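Metallo-beta-lactamase superfamily protein (Thermus thermophilus, PDB 2ZWR) adopts the metallo-beta-lactamase fold, binds a pair of zinc ions at its active site and is probably a hydrolase of unestablished substrate. Local coordinates at residues 12-16 with 27-31; 20-25 with 114-118; 73-78 with 105-109; 119-123 with 167-171. All coordinates share one frame; numbering follows the deposited sequence.

Overall arrangement
The four contacts are spread over the two sheets of the metallo-beta-lactamase sandwich. Contacts 1 and 3 both reach the first sheet, their centres about 17 Å apart, whereas contact 2 joins a hairpin of that sheet to one of the second. Contact 4 sets a helix on strand 117-121, which contact 2 also uses. L114 of contact 2 packs against Y75 and L108 of contact 3 and against V119 of contact 4, and H77 of contact 3 meets H121 of contact 4. Contact 1 comes closest to the paired zinc site: D28 lies about 3 Å, side chain to side chain, from the zinc ligand H59. Contacts 1 and 4 stand about 20 Å apart, centre to centre.

Contact 1. Residues 12-16 with 27-31; sequences QENAY and IDPGD. With ZN (zinc ion), chain G.
E13 leans from strand 13-20 onto the loop through D28 and G30, which follows strand 23-27. Its CB leaves the backbone toward that loop, CG lies anti to the backbone N (chi1 174°), and a bend at chi2 then lays the carboxylate down on the loop. CD comes 3.3 Å from D28 O; OE1 settles 3.4 Å from G30 CA, in a place that glycine leaves clear. OE2 ends 2.6 Å from D28 O and also meets D28 CB, the two acidic side chains crossing at about a right angle. Farther along, Y16 and I27 form an antiparallel hydrogen-bonded pair, with Y16 N donating to I27 O (3.0 Å) and I27 N to Y16 O (2.7 Å). The small A15 fits its CB 3.4 Å from D28 O. D28 is the aspartate of the superfamily's first motif; its OD2 takes hydrogen bonds from H59 ND1 and a water that also donates to N14 O, and is also hydrogen-bonded to T53 OG1. With OD2 shared by H59, T53 and the water, D28 is a second-shell residue, which probably orients the zinc ligand H59.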
loop_
_atom_site.group_PDB
_atom_site.type_symbol
_atom_site.label_atom_id
_atom_site.label_comp_id
_atom_site.label_asym_id
_atom_site.label_seq_id
_atom_site.Cartn_x
_atom_site.Cartn_y
_atom_site.Cartn_z
ATOM N N GLN A 12 0.588 -12.265 -4.857
ATOM C CA GLN A 12 -0.787 -11.828 -5.073
ATOM C C GLN A 12 -1.124 -10.551 -4.283
ATOM O O GLN A 12 -2.016 -10.531 -3.423
ATOM C CB GLN A 12 -1.752 -12.979 -4.771
ATOM C CG GLN A 12 -1.666 -14.095 -5.816
ATOM C CD GLN A 12 -2.563 -15.274 -5.510
ATOM O OE1 GLN A 12 -2.767 -15.644 -4.347
ATOM N NE2 GLN A 12 -3.094 -15.888 -6.559
ATOM N N GLU A 13 -0.370 -9.499 -4.585
ATOM C CA GLU A 13 -0.478 -8.231 -3.895
ATOM C C GLU A 13 -1.421 -7.330 -4.684
ATOM O O GLU A 13 -1.453 -7.412 -5.916
ATOM C CB GLU A 13 0.923 -7.613 -3.762
ATOM C CG GLU A 13 0.985 -6.194 -3.182
ATOM C CD GLU A 13 1.008 -5.105 -4.254
ATOM O OE1 GLU A 13 1.082 -5.426 -5.457
ATOM O OE2 GLU A 13 0.935 -3.915 -3.892
ATOM N N ASN A 14 -2.186 -6.485 -3.986
ATOM C CA ASN A 14 -3.108 -5.546 -4.645
ATOM C C ASN A 14 -2.545 -4.121 -4.817
ATOM O O ASN A 14 -2.276 -3.415 -3.821
ATOM C CB ASN A 14 -4.458 -5.448 -3.899
ATOM C CG ASN A 14 -5.124 -6.809 -3.652
ATOM O OD1 ASN A 14 -5.746 -7.012 -2.604
ATOM N ND2 ASN A 14 -5.016 -7.728 -4.611
ATOM N N ALA A 15 -2.400 -3.706 -6.077
ATOM C CA ALA A 15 -2.139 -2.314 -6.436
ATOM C C ALA A 15 -3.459 -1.584 -6.681
ATOM O O ALA A 15 -4.457 -2.208 -7.029
ATOM C CB ALA A 15 -1.264 -2.230 -7.684
ATOM N N TYR A 16 -3.464 -0.268 -6.499
ATOM C CA TYR A 16 -4.665 0.522 -6.732
ATOM C C TYR A 16 -4.319 1.746 -7.549
ATOM O O TYR A 16 -3.488 2.558 -7.134
ATOM C CB TYR A 16 -5.357 0.923 -5.405
ATOM C CG TYR A 16 -5.825 -0.273 -4.587
ATOM C CD1 TYR A 16 -7.082 -0.848 -4.802
ATOM C CD2 TYR A 16 -4.994 -0.851 -3.627
ATOM C CE1 TYR A 16 -7.503 -1.976 -4.071
ATOM C CE2 TYR A 16 -5.409 -1.975 -2.894
ATOM C CZ TYR A 16 -6.663 -2.526 -3.125
ATOM O OH TYR A 16 -7.071 -3.627 -2.396
ATOM N N ILE A 27 -1.080 3.269 -6.064
ATOM C CA ILE A 27 -0.719 2.740 -4.744
ATOM C C ILE A 27 -0.125 1.329 -4.828
ATOM O O ILE A 27 -0.766 0.416 -5.353
ATOM C CB ILE A 27 -1.959 2.726 -3.793
ATOM C CG1 ILE A 27 -2.494 4.147 -3.588
ATOM C CG2 ILE A 27 -1.641 2.045 -2.447
ATOM C CD1 ILE A 27 -3.808 4.223 -2.792
ATOM N N ASP A 28 1.084 1.165 -4.285
ATOM C CA ASP A 28 1.777 -0.139 -4.170
ATOM C C ASP A 28 1.917 -0.944 -5.494
ATOM O O ASP A 28 1.397 -2.071 -5.594
ATOM C CB ASP A 28 1.114 -1.037 -3.110
ATOM C CG ASP A 28 1.179 -0.467 -1.699
ATOM O OD1 ASP A 28 1.778 0.605 -1.486
ATOM O OD2 ASP A 28 0.617 -1.120 -0.788
ATOM N N PRO A 29 2.638 -0.396 -6.495
ATOM C CA PRO A 29 2.878 -1.185 -7.719
ATOM C C PRO A 29 3.885 -2.313 -7.453
ATOM O O PRO A 29 5.084 -2.107 -7.608
ATOM C CB PRO A 29 3.484 -0.159 -8.685
ATOM C CG PRO A 29 4.113 0.888 -7.783
ATOM C CD PRO A 29 3.280 0.934 -6.543
ATOM N N GLY A 30 3.381 -3.488 -7.071
ATOM C CA GLY A 30 4.197 -4.561 -6.521
ATOM C C GLY A 30 4.984 -5.420 -7.495
ATOM O O GLY A 30 6.060 -5.939 -7.159
ATOM N N ASP A 31 4.455 -5.567 -8.702
ATOM C CA ASP A 31 5.042 -6.430 -9.698
ATOM C C ASP A 31 4.304 -6.260 -11.013
ATOM O O ASP A 31 3.310 -5.527 -11.091
ATOM C CB ASP A 31 4.945 -7.890 -9.229
ATOM C CG ASP A 31 5.999 -8.773 -9.846
ATOM O OD1 ASP A 31 6.823 -8.272 -10.628
ATOM O OD2 ASP A 31 5.996 -9.978 -9.561
HETATM ZN ZN ZN G . 8.097 -9.631 -11.701
HETATM O O HOH W 1 -2.016 -2.017 -1.233
HETATM O O HOH W 2 6.674 -11.146 -11.944
#

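Contact 2. Residues 20-25 with 114-118; sequences TGEGPV and LFGFQ. With ZN (zinc ion), chain H.
Two beta-hairpin turns meet here, the type I turn T20-G23 and the type I' turn L114-F117: F115, in the second turn, packs against V25, just beyond the first. V25 CG1 sits over one face of the F115 ring, 3.4 Å from its centroid and 15° off the normal, a close CH-pi contact. T20 OG1 lies at the edge of the same ring, and T20 CB approaches F115 O to 3.3 Å. T20 OG1 is also engaged within its own turn: it donates to G23 O at 2.7 Å and accepts from E22 N at 3.0 Å, making an ST turn. The hairpins belong to different sheets of the metallo-beta-lactamase sandwich, so this contact closes one end of the layer between them, where F117 also packs on V18 and L51. V25 CG2 comes to the edge of the F117 ring, 4.1 Å from CE2. A type I' turn needs positive phi at both central residues; glycine takes this readily at G116, whereas F115 adopts it despite its side chain. At the solvent side E22 extends past F115 and grips a zinc ion with both oxygens, OE1 at 2.4 Å and OE2 at 2.5 Å; a water is a further ligand. F115 N gives E22 OE1 a weak, bent hydrogen bond.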
loop_
_atom_site.group_PDB
_atom_site.type_symbol
_atom_site.label_atom_id
_atom_site.label_comp_id
_atom_site.label_asym_id
_atom_site.label_seq_id
_atom_site.Cartn_x
_atom_site.Cartn_y
_atom_site.Cartn_z
ATOM N N THR A 20 -7.995 10.778 -8.108
ATOM C CA THR A 20 -8.290 11.699 -7.010
ATOM C C THR A 20 -8.700 13.064 -7.571
ATOM O O THR A 20 -8.600 13.311 -8.776
ATOM C CB THR A 20 -7.086 11.836 -6.020
ATOM O OG1 THR A 20 -6.165 12.834 -6.483
ATOM C CG2 THR A 20 -6.345 10.494 -5.852
ATOM N N GLY A 21 -9.169 13.947 -6.696
ATOM C CA GLY A 21 -9.476 15.325 -7.089
ATOM C C GLY A 21 -8.248 16.094 -7.561
ATOM O O GLY A 21 -8.379 17.149 -8.190
ATOM N N GLU A 22 -7.060 15.565 -7.257
ATOM C CA GLU A 22 -5.793 16.153 -7.705
ATOM C C GLU A 22 -5.087 15.333 -8.785
ATOM O O GLU A 22 -3.896 15.519 -9.039
ATOM C CB GLU A 22 -4.852 16.355 -6.521
ATOM C CG GLU A 22 -5.258 17.509 -5.616
ATOM C CD GLU A 22 -4.788 17.324 -4.189
ATOM O OE1 GLU A 22 -3.598 17.014 -3.973
ATOM O OE2 GLU A 22 -5.616 17.492 -3.273
ATOM N N GLY A 23 -5.818 14.441 -9.437
ATOM C CA GLY A 23 -5.222 13.594 -10.466
ATOM C C GLY A 23 -4.992 12.172 -9.980
ATOM O O GLY A 23 -5.090 11.896 -8.778
ATOM N N PRO A 24 -4.683 11.258 -10.911
ATOM C CA PRO A 24 -4.514 9.843 -10.580
ATOM C C PRO A 24 -3.257 9.553 -9.774
ATOM O O PRO A 24 -2.218 10.195 -9.973
ATOM C CB PRO A 24 -4.423 9.164 -11.962
ATOM C CG PRO A 24 -4.903 10.201 -12.946
ATOM C CD PRO A 24 -4.495 11.500 -12.350
ATOM N N VAL A 25 -3.368 8.605 -8.852
ATOM C CA VAL A 25 -2.207 8.047 -8.166
ATOM C C VAL A 25 -2.224 6.529 -8.252
ATOM O O VAL A 25 -3.282 5.902 -8.390
ATOM C CB VAL A 25 -2.108 8.449 -6.652
ATOM C CG1 VAL A 25 -1.727 9.899 -6.509
ATOM C CG2 VAL A 25 -3.410 8.121 -5.879
ATOM N N LEU A 114 -2.193 14.472 1.120
ATOM C CA LEU A 114 -1.753 14.471 -0.275
ATOM C C LEU A 114 -2.727 13.691 -1.126
ATOM O O LEU A 114 -3.234 12.641 -0.703
ATOM C CB LEU A 114 -0.314 13.923 -0.449
ATOM C CG LEU A 114 -0.031 12.410 -0.464
ATOM C CD1 LEU A 114 1.379 12.128 -0.940
ATOM C CD2 LEU A 114 -0.233 11.806 0.898
ATOM N N PHE A 115 -2.983 14.220 -2.319
ATOM C CA PHE A 115 -3.901 13.630 -3.288
ATOM C C PHE A 115 -5.240 13.239 -2.673
ATOM O O PHE A 115 -5.814 12.206 -3.020
ATOM C CB PHE A 115 -3.251 12.431 -3.991
ATOM C CG PHE A 115 -2.055 12.792 -4.829
ATOM C CD1 PHE A 115 -2.220 13.265 -6.132
ATOM C CD2 PHE A 115 -0.767 12.636 -4.325
ATOM C CE1 PHE A 115 -1.111 13.594 -6.918
ATOM C CE2 PHE A 115 0.353 12.948 -5.097
ATOM C CZ PHE A 115 0.183 13.426 -6.399
ATOM N N GLY A 116 -5.734 14.080 -1.765
ATOM C CA GLY A 116 -7.048 13.885 -1.161
ATOM C C GLY A 116 -7.076 12.867 -0.035
ATOM O O GLY A 116 -8.162 12.534 0.461
ATOM N N PHE A 117 -5.900 12.377 0.370
ATOM C CA PHE A 117 -5.780 11.410 1.471
ATOM C C PHE A 117 -5.183 12.034 2.731
ATOM O O PHE A 117 -4.385 12.972 2.662
ATOM C CB PHE A 117 -4.891 10.212 1.070
ATOM C CG PHE A 117 -5.459 9.354 -0.042
ATOM C CD1 PHE A 117 -6.598 8.585 0.159
ATOM C CD2 PHE A 117 -4.826 9.302 -1.282
ATOM C CE1 PHE A 117 -7.108 7.794 -0.864
ATOM C CE2 PHE A 117 -5.320 8.523 -2.310
ATOM C CZ PHE A 117 -6.461 7.762 -2.107
ATOM N N GLN A 118 -5.549 11.486 3.882
ATOM C CA GLN A 118 -4.845 11.770 5.125
ATOM C C GLN A 118 -3.963 10.558 5.433
ATOM O O GLN A 118 -4.428 9.413 5.388
ATOM C CB GLN A 118 -5.844 12.036 6.254
ATOM C CG GLN A 118 -5.224 12.178 7.648
ATOM C CD GLN A 118 -6.266 12.335 8.777
ATOM O OE1 GLN A 118 -5.931 12.794 9.871
ATOM N NE2 GLN A 118 -7.520 11.959 8.511
HETATM ZN ZN ZN H . -3.643 18.135 -1.834
HETATM O O HOH W 3 -4.769 16.935 -0.220
#

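Contact 3. Residues 73-78 with 105-109; sequences PVYLHP and VRPLE
Y75 and R106 pair as a parallel bridge, their side chains on the same face of the sheet, and the contact divides into a close-packed backbone and leucine core and a looser outer side. In the core, R106 N donates to V74 O at 2.7 Å and L76 N to R106 O at 2.9 Å, both bonds nearly straight. L108 N then reaches L76 O at 3.1 Å from above the carbonyl plane. L108 is buried: its CD2 lies 3.7 Å from Y75 CB, and beyond it L114 and F132 of the second sheet cover the leucine, a branched apolar group suited to the interface between the sheets. Together the segments complete a beta-alpha-beta crossover. The chain leaves strand 74-76, runs through helices 81-85 and 87-93 and returns as the short, weakly bonded strand 106-107 at the sheet edge, while Y84 of the first helix covers V74, L76 and V105. Toward solvent the long, extended R106 takes over. Its CB lies above one face of the Y75 ring, 3.9 Å from the centroid, and its NH1 gives Y75 OH a hydrogen bond of 3.1 Å in the guanidinium plane. That plane stands 82° to the ring, with P73 CB centred over one of its faces, 3.5 Å from NE. P107, which has no N-H to offer, is tolerated at an outermost strand. At the far end P78 CD touches L108 O at 3.3 Å, and H77 packs obliquely by the same carbonyl before stacking on H121.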
loop_
_atom_site.group_PDB
_atom_site.type_symbol
_atom_site.label_atom_id
_atom_site.label_comp_id
_atom_site.label_asym_id
_atom_site.label_seq_id
_atom_site.Cartn_x
_atom_site.Cartn_y
_atom_site.Cartn_z
ATOM N N PRO A 73 7.279 10.564 -8.964
ATOM C CA PRO A 73 7.723 10.643 -7.576
ATOM C C PRO A 73 7.155 9.474 -6.773
ATOM O O PRO A 73 6.033 9.021 -7.037
ATOM C CB PRO A 73 7.155 11.980 -7.080
ATOM C CG PRO A 73 6.085 12.346 -8.006
ATOM C CD PRO A 73 6.414 11.698 -9.340
ATOM N N VAL A 74 7.958 8.983 -5.824
ATOM C CA VAL A 74 7.596 7.866 -4.969
ATOM C C VAL A 74 7.517 8.354 -3.539
ATOM O O VAL A 74 8.492 8.870 -3.006
ATOM C CB VAL A 74 8.621 6.704 -5.065
ATOM C CG1 VAL A 74 8.228 5.565 -4.136
ATOM C CG2 VAL A 74 8.726 6.198 -6.496
ATOM N N TYR A 75 6.343 8.188 -2.926
ATOM C CA TYR A 75 6.103 8.599 -1.556
ATOM C C TYR A 75 6.178 7.391 -0.623
ATOM O O TYR A 75 5.472 6.390 -0.826
ATOM C CB TYR A 75 4.732 9.286 -1.440
ATOM C CG TYR A 75 4.703 10.667 -2.045
ATOM C CD1 TYR A 75 4.888 11.793 -1.249
ATOM C CD2 TYR A 75 4.520 10.845 -3.423
ATOM C CE1 TYR A 75 4.874 13.080 -1.806
ATOM C CE2 TYR A 75 4.521 12.111 -3.994
ATOM C CZ TYR A 75 4.694 13.224 -3.178
ATOM O OH TYR A 75 4.682 14.478 -3.732
ATOM N N LEU A 76 7.032 7.500 0.394
ATOM C CA LEU A 76 7.212 6.438 1.375
ATOM C C LEU A 76 7.541 7.032 2.727
ATOM O O LEU A 76 8.294 8.004 2.804
ATOM C CB LEU A 76 8.365 5.517 0.952
ATOM C CG LEU A 76 8.761 4.353 1.858
ATOM C CD1 LEU A 76 7.783 3.183 1.724
ATOM C CD2 LEU A 76 10.182 3.931 1.526
ATOM N N HIS A 77 6.979 6.450 3.787
ATOM C CA HIS A 77 7.381 6.806 5.149
ATOM C C HIS A 77 8.868 6.454 5.348
ATOM O O HIS A 77 9.292 5.324 5.066
ATOM C CB HIS A 77 6.510 6.078 6.172
ATOM C CG HIS A 77 6.559 6.672 7.544
ATOM N ND1 HIS A 77 7.608 6.453 8.412
ATOM C CD2 HIS A 77 5.689 7.477 8.200
ATOM C CE1 HIS A 77 7.387 7.104 9.540
ATOM N NE2 HIS A 77 6.224 7.727 9.441
ATOM N N PRO A 78 9.666 7.424 5.836
ATOM C CA PRO A 78 11.114 7.255 5.995
ATOM C C PRO A 78 11.530 6.060 6.868
ATOM O O PRO A 78 12.641 5.555 6.717
ATOM C CB PRO A 78 11.565 8.580 6.632
ATOM C CG PRO A 78 10.324 9.188 7.191
ATOM C CD PRO A 78 9.225 8.762 6.272
ATOM N N VAL A 105 13.243 8.970 -2.611
ATOM C CA VAL A 105 11.805 8.981 -2.379
ATOM C C VAL A 105 11.407 10.281 -1.685
ATOM O O VAL A 105 12.250 10.945 -1.087
ATOM C CB VAL A 105 11.319 7.747 -1.557
ATOM C CG1 VAL A 105 11.763 6.462 -2.218
ATOM C CG2 VAL A 105 11.816 7.802 -0.119
ATOM N N ARG A 106 10.125 10.624 -1.779
ATOM C CA ARG A 106 9.541 11.736 -1.038
ATOM C C ARG A 106 8.883 11.186 0.220
ATOM O O ARG A 106 8.289 10.107 0.189
ATOM C CB ARG A 106 8.512 12.485 -1.892
ATOM C CG ARG A 106 9.120 13.112 -3.138
ATOM C CD ARG A 106 8.100 13.865 -3.957
ATOM N NE ARG A 106 8.692 14.435 -5.174
ATOM C CZ ARG A 106 8.033 15.205 -6.041
ATOM N NH1 ARG A 106 6.746 15.489 -5.849
ATOM N NH2 ARG A 106 8.655 15.675 -7.108
ATOM N N PRO A 107 9.020 11.908 1.344
ATOM C CA PRO A 107 8.531 11.378 2.611
ATOM C C PRO A 107 7.014 11.443 2.844
ATOM O O PRO A 107 6.311 12.332 2.337
ATOM C CB PRO A 107 9.269 12.228 3.653
ATOM C CG PRO A 107 9.568 13.489 2.974
ATOM C CD PRO A 107 9.679 13.215 1.503
ATOM N N LEU A 108 6.541 10.478 3.611
ATOM C CA LEU A 108 5.206 10.502 4.175
ATOM C C LEU A 108 5.351 10.694 5.689
ATOM O O LEU A 108 6.427 10.454 6.244
ATOM C CB LEU A 108 4.463 9.200 3.862
ATOM C CG LEU A 108 4.129 8.926 2.387
ATOM C CD1 LEU A 108 3.559 7.524 2.226
ATOM C CD2 LEU A 108 3.172 9.976 1.835
ATOM N N GLU A 109 4.277 11.130 6.338
ATOM C CA GLU A 109 4.280 11.402 7.771
ATOM C C GLU A 109 2.850 11.334 8.284
ATOM O O GLU A 109 1.920 11.699 7.566
ATOM C CB GLU A 109 4.892 12.791 8.042
ATOM C CG GLU A 109 4.841 13.258 9.504
ATOM C CD GLU A 109 5.792 14.408 9.815
ATOM O OE1 GLU A 109 5.733 15.427 9.089
ATOM O OE2 GLU A 109 6.601 14.264 10.784
#

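Contact 4. Residues 119-123 with 167-171; sequences VLHLP and SLKRL. With ZN (zinc ion), chain F.
S167 turns its hydroxyl back beside its own backbone N (chi1 -75°), which brings OG to P123 O, while R170 folds at chi2 (-112°) and chi3 (-89°) to return its guanidinium over L122. These residues join helix 161-171 to the end of strand 117-121, part of the helix layer that covers the second sheet in the alpha-beta/beta-alpha sandwich of this superfamily. S167 OG donates to P123 O at 2.7 Å, in the carbonyl plane and on a lone pair; serine is small enough to let the helix come close to the chain here. L122 CB packs 3.6 Å from that same OG. Beyond it, L122 CD2 lies over one face of the R170 guanidinium, 3.8 Å from NE, and CD1 meets L171 CD1 at 4.4 Å, so one leucine touches S167, R170 and L171, which lie on one side of the helix. R170 NH2 donates to H121 O at 3.0 Å, a weak bond, and its stronger partner is E110, with which it forms a salt bridge. E110 OE1 also accepts from H121 N, so this one oxygen ties both R170 and the backbone of H121. The ring of H121, with P123 CD over one face, uses its two nitrogens separately: NE2 is hydrogen-bonded to P127 O, and ND1 binds a zinc ion distinct from the paired site, at 2.1 Å.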
loop_
_atom_site.group_PDB
_atom_site.type_symbol
_atom_site.label_atom_id
_atom_site.label_comp_id
_atom_site.label_asym_id
_atom_site.label_seq_id
_atom_site.Cartn_x
_atom_site.Cartn_y
_atom_site.Cartn_z
ATOM N N VAL A 119 -2.693 10.812 5.731
ATOM C CA VAL A 119 -1.744 9.753 6.053
ATOM C C VAL A 119 -1.839 9.366 7.532
ATOM O O VAL A 119 -1.731 10.214 8.423
ATOM C CB VAL A 119 -0.298 10.140 5.651
ATOM C CG1 VAL A 119 0.729 9.063 6.077
ATOM C CG2 VAL A 119 -0.216 10.394 4.148
ATOM N N LEU A 120 -2.079 8.079 7.768
ATOM C CA LEU A 120 -2.077 7.493 9.102
ATOM C C LEU A 120 -0.836 6.622 9.229
ATOM O O LEU A 120 -0.684 5.662 8.474
ATOM C CB LEU A 120 -3.326 6.624 9.300
ATOM C CG LEU A 120 -4.702 7.207 9.674
ATOM C CD1 LEU A 120 -4.936 8.604 9.145
ATOM C CD2 LEU A 120 -5.819 6.279 9.211
ATOM N N HIS A 121 0.056 6.957 10.157
ATOM C CA HIS A 121 1.193 6.103 10.429
ATOM C C HIS A 121 0.771 4.991 11.375
ATOM O O HIS A 121 0.487 5.230 12.554
ATOM C CB HIS A 121 2.388 6.876 11.003
ATOM C CG HIS A 121 3.603 6.022 11.213
ATOM N ND1 HIS A 121 4.282 5.967 12.411
ATOM C CD2 HIS A 121 4.246 5.165 10.381
ATOM C CE1 HIS A 121 5.300 5.132 12.305
ATOM N NE2 HIS A 121 5.300 4.628 11.084
ATOM N N LEU A 122 0.759 3.774 10.838
ATOM C CA LEU A 122 0.223 2.620 11.515
ATOM C C LEU A 122 1.226 1.466 11.445
ATOM O O LEU A 122 1.036 0.533 10.673
ATOM C CB LEU A 122 -1.119 2.220 10.873
ATOM C CG LEU A 122 -2.273 3.237 10.946
ATOM C CD1 LEU A 122 -3.406 2.883 9.990
ATOM C CD2 LEU A 122 -2.794 3.398 12.393
ATOM N N PRO A 123 2.288 1.513 12.278
ATOM C CA PRO A 123 3.370 0.547 12.176
ATOM C C PRO A 123 2.965 -0.793 12.806
ATOM O O PRO A 123 1.914 -0.898 13.434
ATOM C CB PRO A 123 4.484 1.200 13.016
ATOM C CG PRO A 123 3.739 1.894 14.105
ATOM C CD PRO A 123 2.480 2.427 13.428
ATOM N N SER A 167 -1.974 -0.357 16.231
ATOM C CA SER A 167 -2.363 0.219 14.939
ATOM C C SER A 167 -3.768 -0.206 14.518
ATOM O O SER A 167 -4.537 0.606 13.983
ATOM C CB SER A 167 -1.353 -0.128 13.855
ATOM O OG SER A 167 -0.176 0.642 14.013
ATOM N N LEU A 168 -4.110 -1.464 14.778
ATOM C CA LEU A 168 -5.420 -1.992 14.403
ATOM C C LEU A 168 -6.527 -1.343 15.229
ATOM O O LEU A 168 -7.605 -1.057 14.706
ATOM C CB LEU A 168 -5.458 -3.516 14.533
ATOM C CG LEU A 168 -4.657 -4.349 13.521
ATOM C CD1 LEU A 168 -4.492 -5.779 14.029
ATOM C CD2 LEU A 168 -5.288 -4.338 12.131
ATOM N N LYS A 169 -6.245 -1.108 16.513
ATOM C CA LYS A 169 -7.151 -0.382 17.400
ATOM C C LYS A 169 -7.435 1.016 16.857
ATOM O O LYS A 169 -8.581 1.452 16.830
ATOM C CB LYS A 169 -6.566 -0.309 18.817
ATOM C CG LYS A 169 -7.592 0.021 19.895
ATOM N N ARG A 170 -6.384 1.703 16.412
ATOM C CA ARG A 170 -6.510 3.006 15.753
ATOM C C ARG A 170 -7.370 2.941 14.487
ATOM O O ARG A 170 -8.254 3.778 14.287
ATOM C CB ARG A 170 -5.125 3.541 15.400
ATOM C CG ARG A 170 -4.559 4.533 16.385
ATOM C CD ARG A 170 -4.472 5.910 15.735
ATOM N NE ARG A 170 -3.190 6.075 15.054
ATOM C CZ ARG A 170 -2.924 7.007 14.141
ATOM N NH1 ARG A 170 -3.846 7.889 13.765
ATOM N NH2 ARG A 170 -1.715 7.051 13.600
ATOM N N LEU A 171 -7.096 1.947 13.641
ATOM C CA LEU A 171 -7.822 1.766 12.386
ATOM C C LEU A 171 -9.309 1.497 12.628
ATOM O O LEU A 171 -10.164 2.102 11.994
ATOM C CB LEU A 171 -7.198 0.646 11.543
ATOM C CG LEU A 171 -7.733 0.446 10.112
ATOM C CD1 LEU A 171 -7.550 1.699 9.264
ATOM C CD2 LEU A 171 -7.079 -0.784 9.432
HETATM ZN ZN ZN F . 3.766 7.253 14.061
#